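Local coordinates for hypothetical protein (Leishmania major, PDB 3LJN), which is of unknown function but, as an ankyrin repeat protein, probably serves as a scaffold for binding other proteins, at residues H83-H89 with L118-R124. Numbering follows the deposited sequence.
Sequences HGQKPIH and LNECDER
Adjacent ankyrin repeats are commonly joined by a TPLH-type histidine; His89, in the variant KPIH, is an example. His83 and Gly84 carry positive phi; Gln85 and Lys86 are extended, with Lys86 at the N-cap position of helix 87-93. Its backbone N hydrogen-bonds to His89 ND1 (3.2 Å; His89 chi1 m). Leu118, ending helix 114-118, lays CD2 3.8 Å from Ile88 CD1. After Asn119 the chain extends. Glu120 OE2 makes a long salt bridge to Lys86 NZ (3.6 Å), while Glu120 O accepts a weak hydrogen bond from His89 NE2 (3.4 Å). Asp122 (chi1 p, 71°) sets CB 3.8 Å above the His89 ring centroid, a CH-pi contact; OD1 closes an Asx turn onto Arg124 N, and OD2 accepts a hydrogen bond from Trp144 NE1. Glu123 N donates a nearly linear hydrogen bond to Gly84 O (3.1 Å). Arg124 lays its guanidinium face over Gln85 CD. Helix 56-63 packs on Pro87, helix 153-162 on Leu118; between them the start of helix 87-93 meets the loop joining helix 114-118 to strand 128-129.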
# COMPACT_ATOMS: atom_id res chain seq x y z
N HIS A 83 18.99 2.65 12.03
CA HIS A 83 18.58 1.26 11.87
C HIS A 83 17.61 1.21 10.69
O HIS A 83 16.56 0.59 10.76
CB HIS A 83 17.92 0.73 13.15
CG HIS A 83 18.81 0.78 14.37
ND1 HIS A 83 20.11 0.35 14.36
CD2 HIS A 83 18.55 1.18 15.64
CE1 HIS A 83 20.63 0.49 15.57
NE2 HIS A 83 19.71 1.00 16.36
N GLY A 84 17.95 1.91 9.61
CA GLY A 84 17.17 1.86 8.37
C GLY A 84 15.92 2.71 8.35
O GLY A 84 15.15 2.64 7.42
N GLN A 85 15.71 3.54 9.36
CA GLN A 85 14.45 4.25 9.46
C GLN A 85 14.57 5.76 9.53
O GLN A 85 15.58 6.31 9.97
CB GLN A 85 13.67 3.73 10.67
CG GLN A 85 13.23 2.28 10.48
CD GLN A 85 12.33 1.81 11.59
OE1 GLN A 85 12.71 1.86 12.77
NE2 GLN A 85 11.12 1.35 11.23
N LYS A 86 13.51 6.41 9.09
CA LYS A 86 13.40 7.85 9.04
C LYS A 86 12.40 8.22 10.13
O LYS A 86 11.54 7.42 10.45
CB LYS A 86 12.84 8.23 7.68
CG LYS A 86 13.54 9.38 7.02
CD LYS A 86 14.85 8.94 6.44
CE LYS A 86 15.41 10.02 5.53
NZ LYS A 86 14.34 10.56 4.62
N PRO A 87 12.47 9.45 10.67
CA PRO A 87 11.64 9.84 11.82
C PRO A 87 10.13 9.62 11.71
O PRO A 87 9.47 9.41 12.73
CB PRO A 87 11.95 11.31 11.97
CG PRO A 87 13.36 11.43 11.46
CD PRO A 87 13.34 10.57 10.25
N ILE A 88 9.57 9.68 10.51
CA ILE A 88 8.15 9.33 10.35
C ILE A 88 7.91 7.87 10.72
O ILE A 88 6.93 7.56 11.40
CB ILE A 88 7.63 9.59 8.91
CG1 ILE A 88 6.17 9.12 8.75
CG2 ILE A 88 8.50 8.86 7.85
CD1 ILE A 88 5.24 9.55 9.87
N HIS A 89 8.79 6.97 10.28
CA HIS A 89 8.57 5.55 10.48
C HIS A 89 8.53 5.21 11.95
O HIS A 89 7.76 4.35 12.37
CB HIS A 89 9.69 4.73 9.85
CG HIS A 89 9.74 4.80 8.36
ND1 HIS A 89 10.78 5.41 7.68
CD2 HIS A 89 8.91 4.31 7.41
CE1 HIS A 89 10.58 5.30 6.38
NE2 HIS A 89 9.45 4.64 6.19
N LEU A 118 4.91 11.49 3.92
CA LEU A 118 4.27 10.28 4.45
C LEU A 118 4.47 9.02 3.59
O LEU A 118 4.25 7.92 4.07
CB LEU A 118 2.77 10.51 4.68
CG LEU A 118 2.34 11.34 5.90
CD1 LEU A 118 0.83 11.40 5.96
CD2 LEU A 118 2.87 10.75 7.17
N ASN A 119 4.90 9.16 2.35
CA ASN A 119 5.07 8.00 1.48
C ASN A 119 6.53 7.55 1.31
O ASN A 119 6.83 6.76 0.42
CB ASN A 119 4.42 8.26 0.12
CG ASN A 119 2.94 8.58 0.23
OD1 ASN A 119 2.23 7.99 1.05
ND2 ASN A 119 2.46 9.52 -0.58
N GLU A 120 7.42 8.06 2.16
CA GLU A 120 8.83 7.64 2.20
C GLU A 120 8.96 6.15 2.49
O GLU A 120 8.16 5.57 3.23
CB GLU A 120 9.60 8.39 3.28
CG GLU A 120 10.03 9.81 2.91
CD GLU A 120 11.41 9.89 2.25
OE1 GLU A 120 11.76 11.00 1.76
OE2 GLU A 120 12.16 8.88 2.24
N CYS A 121 10.00 5.55 1.92
CA CYS A 121 10.26 4.13 2.13
C CYS A 121 11.48 3.92 3.04
O CYS A 121 12.50 4.58 2.88
CB CYS A 121 10.49 3.47 0.78
SG CYS A 121 9.73 1.87 0.67
N ASP A 122 11.37 2.99 3.98
CA ASP A 122 12.52 2.64 4.82
C ASP A 122 13.45 1.73 4.03
O ASP A 122 13.16 1.39 2.88
CB ASP A 122 12.09 2.04 6.18
CG ASP A 122 11.50 0.64 6.08
OD1 ASP A 122 11.85 -0.10 5.14
OD2 ASP A 122 10.70 0.26 6.98
N GLU A 123 14.58 1.39 4.62
CA GLU A 123 15.53 0.51 3.96
C GLU A 123 15.89 -0.58 4.97
O GLU A 123 17.05 -0.77 5.32
CB GLU A 123 16.75 1.32 3.45
CG GLU A 123 16.39 2.74 2.94
CD GLU A 123 17.21 3.22 1.73
OE1 GLU A 123 18.43 2.92 1.63
OE2 GLU A 123 16.62 3.92 0.87
N ARG A 124 14.87 -1.30 5.41
CA ARG A 124 14.97 -2.24 6.52
C ARG A 124 14.55 -3.65 6.08
O ARG A 124 13.36 -3.92 5.89
CB ARG A 124 14.07 -1.76 7.66
CG ARG A 124 14.24 -2.49 8.97
CD ARG A 124 13.18 -2.08 9.99
NE ARG A 124 13.68 -2.21 11.37
CZ ARG A 124 12.97 -1.94 12.48
NH1 ARG A 124 11.71 -1.53 12.39
NH2 ARG A 124 13.53 -2.09 13.67